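Local coordinates for protein xylan esterase 1 (Thermoanaerobacterium sp. 'JW/SL YS485', PDB 3FCY) that probably removes acetyl groups from xylan and related acetylated substrates as an alpha/beta-hydrolase esterase of carbohydrate esterase family 7, and binds calcium, at residues K287-D298 and S315-G326; R38-C46 and S235-L243. One frame throughout, in Å; residues are numbered along the deposited sequence.

Contact 1: K287-D298 and S315-G326; sequences KGDVLMCVGLMD and SKKDIKVYPDYG
With CG1 of V294 turned between its own backbone N and carbonyl carbon (chi1 57°) and CG1 of I319 anti to its backbone N (chi1 -168°), the two branches meet on one face of the sheet, V294 CG1 lying 3.8 Å from I319 CD1. They belong to parallel strands 289-295 and 317-322, the two ends of a right-handed beta-alpha-beta crossover in the alpha/beta-hydrolase fold, and helix 303-310 covers this face, where branched residues suit both strand and core. The backbones are joined by regular parallel bonding, for instance K320 N to M292 O. On the other face C293 CB lies 4.0 Å from Y322 CE2, and F333 of helix 333-342 packs on both residues. At the N-terminal end S315 OG donates to G288 O, nearly in line with the C=O bond (2.6 Å). Just past strand 289-295, L296 lays CG against V321 CG1 (3.7 Å) and its CB over the backbone of P323; an alanine here would probably open a gap beside V321 CG1, and only CB would still reach P323. G295 has to be glycine, since a CB would collide with Y325 O. The following turn carries D298, the predicted charge-relay aspartate, whose OD1 accepts from C301 N and OD2 from H327 ND1. Y322 O takes L296 N (3.1 Å) and Y325 N from opposite faces of its carbonyl plane.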
loop_
_atom_site.group_PDB
_atom_site.type_symbol
_atom_site.label_atom_id
_atom_site.label_comp_id
_atom_site.label_asym_id
_atom_site.label_seq_id
_atom_site.Cartn_x
_atom_site.Cartn_y
_atom_site.Cartn_z
ATOM N N LYS A 287 32.197 27.170 -11.625
ATOM C CA LYS A 287 32.730 27.866 -12.791
ATOM C C LYS A 287 32.563 27.020 -14.049
ATOM O O LYS A 287 32.429 27.550 -15.151
ATOM C CB LYS A 287 34.219 28.172 -12.594
ATOM C CG LYS A 287 34.564 28.791 -11.245
ATOM C CD LYS A 287 33.934 30.160 -11.058
ATOM C CE LYS A 287 34.592 31.202 -11.949
ATOM N NZ LYS A 287 34.022 32.567 -11.731
ATOM N N GLY A 288 32.576 25.702 -13.882
ATOM C CA GLY A 288 32.437 24.819 -15.027
ATOM C C GLY A 288 31.052 24.871 -15.636
ATOM O O GLY A 288 30.140 25.462 -15.059
ATOM N N ASP A 289 30.896 24.265 -16.811
ATOM C CA ASP A 289 29.598 24.231 -17.478
ATOM C C ASP A 289 28.745 23.181 -16.777
ATOM O O ASP A 289 29.250 22.132 -16.370
ATOM C CB ASP A 289 29.751 23.866 -18.957
ATOM C CG ASP A 289 30.683 24.810 -19.700
ATOM O OD1 ASP A 289 30.707 26.017 -19.369
ATOM O OD2 ASP A 289 31.383 24.346 -20.624
ATOM N N VAL A 290 27.453 23.458 -16.648
ATOM C CA VAL A 290 26.550 22.541 -15.968
ATOM C C VAL A 290 25.393 22.036 -16.826
ATOM O O VAL A 290 24.800 22.786 -17.597
ATOM C CB VAL A 290 25.953 23.212 -14.710
ATOM C CG1 VAL A 290 25.073 22.218 -13.950
ATOM C CG2 VAL A 290 27.077 23.734 -13.817
ATOM N N LEU A 291 25.098 20.748 -16.696
ATOM C CA LEU A 291 23.976 20.126 -17.392
ATOM C C LEU A 291 23.228 19.357 -16.314
ATOM O O LEU A 291 23.796 18.479 -15.657
ATOM C CB LEU A 291 24.441 19.149 -18.478
ATOM C CG LEU A 291 23.301 18.344 -19.126
ATOM C CD1 LEU A 291 22.346 19.295 -19.855
ATOM C CD2 LEU A 291 23.866 17.314 -20.099
ATOM N N MET A 292 21.957 19.689 -16.125
ATOM C CA MET A 292 21.153 19.021 -15.111
ATOM C C MET A 292 19.882 18.443 -15.717
ATOM O O MET A 292 19.526 18.758 -16.853
ATOM C CB MET A 292 20.782 20.013 -14.000
ATOM C CG MET A 292 21.962 20.520 -13.176
ATOM S SD MET A 292 21.479 21.761 -11.933
ATOM C CE MET A 292 20.238 20.863 -11.040
ATOM N N CYS A 293 19.208 17.580 -14.963
ATOM C CA CYS A 293 17.950 17.009 -15.417
ATOM C C CYS A 293 17.027 16.943 -14.210
ATOM O O CYS A 293 17.486 16.813 -13.074
ATOM C CB CYS A 293 18.147 15.619 -16.041
ATOM S SG CYS A 293 18.702 14.313 -14.941
ATOM N N VAL A 294 15.727 17.064 -14.456
ATOM C CA VAL A 294 14.753 17.043 -13.378
ATOM C C VAL A 294 13.466 16.347 -13.808
ATOM O O VAL A 294 12.949 16.584 -14.901
ATOM C CB VAL A 294 14.435 18.491 -12.911
ATOM C CG1 VAL A 294 13.948 19.320 -14.093
ATOM C CG2 VAL A 294 13.395 18.480 -11.797
ATOM N N GLY A 295 12.965 15.470 -12.944
ATOM C CA GLY A 295 11.732 14.762 -13.234
ATOM C C GLY A 295 10.618 15.488 -12.510
ATOM O O GLY A 295 10.697 15.676 -11.297
ATOM N N LEU A 296 9.581 15.896 -13.233
ATOM C CA LEU A 296 8.488 16.634 -12.609
ATOM C C LEU A 296 7.578 15.793 -11.712
ATOM O O LEU A 296 6.702 16.326 -11.035
ATOM C CB LEU A 296 7.664 17.359 -13.679
ATOM C CG LEU A 296 8.413 18.410 -14.508
ATOM C CD1 LEU A 296 7.404 19.213 -15.321
ATOM C CD2 LEU A 296 9.217 19.340 -13.606
ATOM N N MET A 297 7.792 14.482 -11.700
ATOM C CA MET A 297 7.006 13.590 -10.856
ATOM C C MET A 297 7.848 13.152 -9.655
ATOM O O MET A 297 7.419 12.326 -8.851
ATOM C CB MET A 297 6.571 12.348 -11.644
ATOM C CG MET A 297 5.639 12.631 -12.821
ATOM S SD MET A 297 4.150 13.520 -12.328
ATOM C CE MET A 297 3.166 12.164 -11.652
ATOM N N ASP A 298 9.049 13.714 -9.542
ATOM C CA ASP A 298 9.969 13.368 -8.458
ATOM C C ASP A 298 9.562 13.961 -7.114
ATOM O O ASP A 298 9.653 15.173 -6.912
ATOM C CB ASP A 298 11.386 13.846 -8.797
ATOM C CG ASP A 298 12.438 13.272 -7.861
ATOM O OD1 ASP A 298 12.116 13.009 -6.679
ATOM O OD2 ASP A 298 13.595 13.095 -8.302
ATOM N N SER A 315 27.439 30.032 -13.999
ATOM C CA SER A 315 28.220 29.624 -15.162
ATOM C C SER A 315 27.290 29.139 -16.269
ATOM O O SER A 315 26.071 29.171 -16.118
ATOM C CB SER A 315 29.210 28.520 -14.780
ATOM O OG SER A 315 28.544 27.391 -14.244
ATOM N N LYS A 316 27.863 28.700 -17.383
ATOM C CA LYS A 316 27.065 28.214 -18.505
ATOM C C LYS A 316 26.290 26.998 -18.005
ATOM O O LYS A 316 26.873 26.079 -17.430
ATOM C CB LYS A 316 27.985 27.847 -19.676
ATOM C CG LYS A 316 27.273 27.488 -20.975
ATOM C CD LYS A 316 26.982 26.003 -21.069
ATOM C CE LYS A 316 26.461 25.634 -22.454
ATOM N NZ LYS A 316 26.376 24.155 -22.645
ATOM N N LYS A 317 24.978 26.995 -18.223
ATOM C CA LYS A 317 24.143 25.899 -17.739
ATOM C C LYS A 317 22.914 25.609 -18.595
ATOM O O LYS A 317 22.461 26.446 -19.381
ATOM C CB LYS A 317 23.677 26.218 -16.320
ATOM C CG LYS A 317 22.726 27.411 -16.282
ATOM C CD LYS A 317 22.415 27.874 -14.870
ATOM C CE LYS A 317 21.401 29.007 -14.889
ATOM N NZ LYS A 317 21.096 29.517 -13.524
ATOM N N ASP A 318 22.370 24.409 -18.408
ATOM C CA ASP A 318 21.178 23.952 -19.107
ATOM C C ASP A 318 20.524 22.862 -18.257
ATOM O O ASP A 318 21.212 22.123 -17.543
ATOM C CB ASP A 318 21.540 23.391 -20.488
ATOM C CG ASP A 318 21.971 24.478 -21.470
ATOM O OD1 ASP A 318 21.113 25.308 -21.849
ATOM O OD2 ASP A 318 23.163 24.507 -21.859
ATOM N N ILE A 319 19.199 22.771 -18.324
ATOM C CA ILE A 319 18.478 21.764 -17.563
ATOM C C ILE A 319 17.443 21.059 -18.444
ATOM O O ILE A 319 16.683 21.699 -19.179
ATOM C CB ILE A 319 17.803 22.395 -16.307
ATOM C CG1 ILE A 319 17.307 21.293 -15.365
ATOM C CG2 ILE A 319 16.649 23.298 -16.718
ATOM C CD1 ILE A 319 16.850 21.803 -14.021
ATOM N N LYS A 320 17.446 19.730 -18.389
ATOM C CA LYS A 320 16.522 18.920 -19.167
ATOM C C LYS A 320 15.357 18.507 -18.274
ATOM O O LYS A 320 15.559 17.918 -17.208
ATOM C CB LYS A 320 17.242 17.684 -19.712
ATOM C CG LYS A 320 18.467 18.021 -20.554
ATOM C CD LYS A 320 18.091 18.929 -21.721
ATOM C CE LYS A 320 19.324 19.541 -22.364
ATOM N NZ LYS A 320 18.970 20.486 -23.465
ATOM N N VAL A 321 14.144 18.824 -18.719
ATOM C CA VAL A 321 12.927 18.524 -17.969
ATOM C C VAL A 321 12.206 17.289 -18.494
ATOM O O VAL A 321 11.944 17.178 -19.693
ATOM C CB VAL A 321 11.950 19.725 -18.018
ATOM C CG1 VAL A 321 10.703 19.427 -17.195
ATOM C CG2 VAL A 321 12.650 20.977 -17.509
ATOM N N TYR A 322 11.891 16.369 -17.586
ATOM C CA TYR A 322 11.194 15.130 -17.925
ATOM C C TYR A 322 9.887 15.085 -17.128
ATOM O O TYR A 322 9.843 14.593 -15.995
ATOM C CB TYR A 322 12.085 13.931 -17.584
ATOM C CG TYR A 322 13.326 13.868 -18.442
ATOM C CD1 TYR A 322 13.369 13.058 -19.577
ATOM C CD2 TYR A 322 14.438 14.661 -18.155
ATOM C CE1 TYR A 322 14.486 13.040 -20.409
ATOM C CE2 TYR A 322 15.557 14.654 -18.980
ATOM C CZ TYR A 322 15.572 13.839 -20.107
ATOM O OH TYR A 322 16.672 13.826 -20.930
ATOM N N PRO A 323 8.803 15.613 -17.718
ATOM C CA PRO A 323 7.474 15.667 -17.102
ATOM C C PRO A 323 6.952 14.380 -16.470
ATOM O O PRO A 323 6.372 14.413 -15.389
ATOM C CB PRO A 323 6.586 16.140 -18.252
ATOM C CG PRO A 323 7.511 17.037 -19.030
ATOM C CD PRO A 323 8.771 16.196 -19.072
ATOM N N ASP A 324 7.174 13.250 -17.129
ATOM C CA ASP A 324 6.652 11.980 -16.631
ATOM C C ASP A 324 7.612 11.123 -15.826
ATOM O O ASP A 324 7.314 9.961 -15.540
ATOM C CB ASP A 324 6.114 11.175 -17.813
ATOM C CG ASP A 324 5.320 12.034 -18.769
ATOM O OD1 ASP A 324 4.256 12.551 -18.366
ATOM O OD2 ASP A 324 5.770 12.211 -19.917
ATOM N N TYR A 325 8.756 11.681 -15.452
ATOM C CA TYR A 325 9.720 10.915 -14.676
ATOM C C TYR A 325 9.815 11.380 -13.234
ATOM O O TYR A 325 9.574 12.549 -12.928
ATOM C CB TYR A 325 11.112 10.976 -15.320
ATOM C CG TYR A 325 11.262 10.101 -16.545
ATOM C CD1 TYR A 325 10.716 10.479 -17.772
ATOM C CD2 TYR A 325 11.940 8.883 -16.469
ATOM C CE1 TYR A 325 10.846 9.662 -18.899
ATOM C CE2 TYR A 325 12.073 8.062 -17.583
ATOM C CZ TYR A 325 11.526 8.454 -18.792
ATOM O OH TYR A 325 11.671 7.644 -19.891
ATOM N N GLY A 326 10.156 10.439 -12.356
ATOM C CA GLY A 326 10.320 10.738 -10.945
ATOM C C GLY A 326 11.800 10.671 -10.592
ATOM O O GLY A 326 12.647 11.091 -11.384
HETATM O O HOH W 1 31.025 27.623 -17.407
HETATM O O HOH W 2 29.049 23.544 -22.749
HETATM O O HOH W 3 25.306 23.305 -20.349
#

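Contact 2: R38-C46 and S235-L243; sequences REYTGTNPC and SDYKRVWDL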
loop_
_atom_site.group_PDB
_atom_site.type_symbol
_atom_site.label_atom_id
_atom_site.label_comp_id
_atom_site.label_asym_id
_atom_site.label_seq_id
_atom_site.Cartn_x
_atom_site.Cartn_y
_atom_site.Cartn_z
ATOM N N ARG A 38 10.998 27.817 -12.958
ATOM C CA ARG A 38 12.010 28.570 -13.695
ATOM C C ARG A 38 12.502 29.801 -12.933
ATOM O O ARG A 38 13.652 30.208 -13.081
ATOM C CB ARG A 38 11.438 29.028 -15.040
ATOM C CG ARG A 38 10.868 27.926 -15.923
ATOM C CD ARG A 38 11.957 27.168 -16.651
ATOM N NE ARG A 38 11.413 26.279 -17.678
ATOM C CZ ARG A 38 12.147 25.429 -18.389
ATOM N NH1 ARG A 38 13.455 25.353 -18.186
ATOM N NH2 ARG A 38 11.573 24.653 -19.299
ATOM N N GLU A 39 11.630 30.390 -12.118
ATOM C CA GLU A 39 11.975 31.594 -11.362
ATOM C C GLU A 39 12.305 31.364 -9.885
ATOM O O GLU A 39 12.842 32.248 -9.221
ATOM C CB GLU A 39 10.821 32.591 -11.461
ATOM C CG GLU A 39 10.265 32.752 -12.862
ATOM C CD GLU A 39 10.722 34.027 -13.529
ATOM O OE1 GLU A 39 11.940 34.184 -13.772
ATOM O OE2 GLU A 39 9.851 34.880 -13.808
ATOM N N TYR A 40 11.978 30.185 -9.370
ATOM C CA TYR A 40 12.227 29.870 -7.966
ATOM C C TYR A 40 13.719 29.792 -7.630
ATOM O O TYR A 40 14.474 29.058 -8.274
ATOM C CB TYR A 40 11.537 28.553 -7.618
ATOM C CG TYR A 40 11.753 28.102 -6.195
ATOM C CD1 TYR A 40 11.239 28.833 -5.122
ATOM C CD2 TYR A 40 12.471 26.940 -5.921
ATOM C CE1 TYR A 40 11.433 28.410 -3.809
ATOM C CE2 TYR A 40 12.672 26.512 -4.615
ATOM C CZ TYR A 40 12.151 27.247 -3.567
ATOM O OH TYR A 40 12.348 26.812 -2.282
ATOM N N THR A 41 14.137 30.538 -6.609
ATOM C CA THR A 41 15.541 30.563 -6.208
ATOM C C THR A 41 15.851 29.941 -4.844
ATOM O O THR A 41 16.969 30.068 -4.344
ATOM C CB THR A 41 16.086 32.003 -6.212
ATOM O OG1 THR A 41 15.264 32.822 -5.373
ATOM C CG2 THR A 41 16.081 32.572 -7.633
ATOM N N GLY A 42 14.877 29.279 -4.233
ATOM C CA GLY A 42 15.142 28.646 -2.952
ATOM C C GLY A 42 14.436 29.231 -1.747
ATOM O O GLY A 42 13.945 30.364 -1.782
ATOM N N THR A 43 14.399 28.450 -0.670
ATOM C CA THR A 43 13.745 28.867 0.565
ATOM C C THR A 43 14.641 28.691 1.786
ATOM O O THR A 43 14.601 29.501 2.710
ATOM C CB THR A 43 12.441 28.065 0.805
ATOM O OG1 THR A 43 11.576 28.202 -0.329
ATOM C CG2 THR A 43 11.719 28.572 2.052
ATOM N N ASN A 44 15.445 27.632 1.798
ATOM C CA ASN A 44 16.319 27.381 2.940
ATOM C C ASN A 44 17.288 28.542 3.141
ATOM O O ASN A 44 17.900 29.020 2.189
ATOM C CB ASN A 44 17.113 26.089 2.746
ATOM C CG ASN A 44 17.585 25.503 4.060
ATOM O OD1 ASN A 44 16.828 24.821 4.752
ATOM N ND2 ASN A 44 18.831 25.785 4.426
ATOM N N PRO A 45 17.438 29.009 4.391
ATOM C CA PRO A 45 18.348 30.122 4.676
ATOM C C PRO A 45 19.807 29.792 4.372
ATOM O O PRO A 45 20.166 28.634 4.151
ATOM C CB PRO A 45 18.125 30.383 6.165
ATOM C CG PRO A 45 16.709 29.928 6.387
ATOM C CD PRO A 45 16.662 28.650 5.589
ATOM N N CYS A 46 20.638 30.829 4.355
ATOM C CA CYS A 46 22.066 30.687 4.111
ATOM C C CYS A 46 22.773 31.427 5.239
ATOM O O CYS A 46 22.582 32.628 5.415
ATOM C CB CYS A 46 22.448 31.308 2.767
ATOM S SG CYS A 46 24.193 31.106 2.337
ATOM N N SER A 235 19.526 19.775 -1.371
ATOM C CA SER A 235 19.285 21.147 -1.779
ATOM C C SER A 235 17.982 21.739 -1.262
ATOM O O SER A 235 16.933 21.097 -1.324
ATOM C CB SER A 235 19.291 21.231 -3.309
ATOM O OG SER A 235 18.876 22.510 -3.765
ATOM N N ASP A 236 18.057 22.959 -0.733
ATOM C CA ASP A 236 16.861 23.664 -0.287
ATOM C C ASP A 236 16.037 22.861 0.728
ATOM O O ASP A 236 14.838 22.663 0.550
ATOM C CB ASP A 236 16.031 23.968 -1.538
ATOM C CG ASP A 236 15.115 25.159 -1.376
ATOM O OD1 ASP A 236 15.246 25.917 -0.394
ATOM O OD2 ASP A 236 14.260 25.336 -2.264
ATOM N N TYR A 237 16.689 22.416 1.797
ATOM C CA TYR A 237 16.040 21.616 2.839
ATOM C C TYR A 237 14.677 22.128 3.304
ATOM O O TYR A 237 13.701 21.384 3.286
ATOM C CB TYR A 237 16.984 21.477 4.039
ATOM C CG TYR A 237 18.299 20.811 3.684
ATOM C CD1 TYR A 237 18.347 19.468 3.297
ATOM C CD2 TYR A 237 19.492 21.530 3.710
ATOM C CE1 TYR A 237 19.555 18.863 2.942
ATOM C CE2 TYR A 237 20.701 20.937 3.359
ATOM C CZ TYR A 237 20.726 19.608 2.977
ATOM O OH TYR A 237 21.926 19.040 2.626
ATOM N N LYS A 238 14.612 23.393 3.712
ATOM C CA LYS A 238 13.362 23.992 4.189
ATOM C C LYS A 238 12.199 23.814 3.208
ATOM O O LYS A 238 11.057 23.571 3.619
ATOM C CB LYS A 238 13.581 25.483 4.470
ATOM C CG LYS A 238 12.347 26.258 4.966
ATOM C CD LYS A 238 12.006 25.940 6.415
ATOM C CE LYS A 238 11.107 27.014 7.041
ATOM N NZ LYS A 238 9.795 27.195 6.348
ATOM N N ARG A 239 12.485 23.938 1.916
ATOM C CA ARG A 239 11.456 23.784 0.892
ATOM C C ARG A 239 10.852 22.383 0.950
ATOM O O ARG A 239 9.633 22.219 0.890
ATOM C CB ARG A 239 12.048 24.032 -0.499
ATOM C CG ARG A 239 11.081 23.785 -1.646
ATOM C CD ARG A 239 9.859 24.691 -1.577
ATOM N NE ARG A 239 8.997 24.495 -2.739
ATOM C CZ ARG A 239 7.791 25.036 -2.884
ATOM N NH1 ARG A 239 7.291 25.819 -1.937
ATOM N NH2 ARG A 239 7.080 24.788 -3.978
ATOM N N VAL A 240 11.711 21.376 1.058
ATOM C CA VAL A 240 11.254 19.990 1.137
ATOM C C VAL A 240 10.280 19.836 2.306
ATOM O O VAL A 240 9.223 19.218 2.177
ATOM C CB VAL A 240 12.441 19.022 1.361
ATOM C CG1 VAL A 240 11.931 17.587 1.479
ATOM C CG2 VAL A 240 13.439 19.142 0.219
ATOM N N TRP A 241 10.647 20.408 3.449
ATOM C CA TRP A 241 9.818 20.326 4.639
ATOM C C TRP A 241 8.492 21.060 4.437
ATOM O O TRP A 241 7.439 20.570 4.857
ATOM C CB TRP A 241 10.571 20.901 5.846
ATOM C CG TRP A 241 9.758 20.908 7.105
ATOM C CD1 TRP A 241 9.520 19.854 7.943
ATOM C CD2 TRP A 241 9.003 22.008 7.620
ATOM N NE1 TRP A 241 8.655 20.228 8.947
ATOM C CE2 TRP A 241 8.322 21.548 8.772
ATOM C CE3 TRP A 241 8.830 23.339 7.218
ATOM C CZ2 TRP A 241 7.481 22.372 9.526
ATOM C CZ3 TRP A 241 7.988 24.164 7.972
ATOM C CH2 TRP A 241 7.326 23.673 9.112
ATOM N N ASP A 242 8.540 22.225 3.786
ATOM C CA ASP A 242 7.332 23.014 3.526
ATOM C C ASP A 242 6.306 22.249 2.685
ATOM O O ASP A 242 5.098 22.400 2.873
ATOM C CB ASP A 242 7.669 24.323 2.797
ATOM C CG ASP A 242 8.446 25.305 3.661
ATOM O OD1 ASP A 242 8.379 25.210 4.907
ATOM O OD2 ASP A 242 9.111 26.193 3.085
ATOM N N LEU A 243 6.792 21.438 1.752
ATOM C CA LEU A 243 5.916 20.660 0.878
ATOM C C LEU A 243 5.441 19.364 1.531
ATOM O O LEU A 243 4.840 18.521 0.867
ATOM C CB LEU A 243 6.648 20.322 -0.426
ATOM C CG LEU A 243 7.116 21.493 -1.295
ATOM C CD1 LEU A 243 8.015 20.980 -2.409
ATOM C CD2 LEU A 243 5.907 22.217 -1.868
#
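D236 pushes its carboxylate into the bend of loop 38-46 and is gripped there by both oxygens. OD1 accepts T43 N and N44 N, the latter at 2.8 Å and almost straight (173°), while OD2 accepts from the Y40 hydroxyl near the plane of its ring, in a bond so short that its exact length is doubtful. An acid suits this place chiefly because two successive amides point at it. CG of Y40 stands anti to the backbone N (chi1 178°), which carries the hydroxyl across to D236 and lets it also accept from T43 OG1. N44 returns the grip: its OD1 takes K238 N (2.8 Å) and its ND2 donates to F271 O. At G42 (phi 112°) a CB would jam against the preceding carbonyl oxygen. The outer side is looser: T43 CG2 merely rests near K238 CG (3.8 Å) and D242 OD2, beside the K238–D242 salt bridge. R239 bonds through NE to S304 OG and pairs through NH2 with D31, so its long cation-pi approach to the Y40 ring can add little. The loop is thus tied to the start of helix 237-242, with A308 of helix 303-310 touching Y40 and D236 and helix 267-274 flanking K238.

How the contacts relate
The centres of contacts 1 and 2 lie about 17 Å apart, and the two touch lightly where the guanidinium of R38 reaches the edge strand 317-322: its NH1 is 4.1 Å from I319 CG2. Helix 303-310 joins them more firmly, packing on M292, V294 and I319 of contact 1 and on Y40 and D236 of contact 2. Contact 1 carries the predicted charge-relay residue D298, about 3 Å from H327 between side chains; in contact 2 the side chain of Y237 remains about 11 Å from that of the predicted nucleophile S208. Between subunits they meet again: D324 OD1 accepts from NE1 of W241 of a neighbouring subunit, and D324 OD2 bonds to H264 of that same subunit.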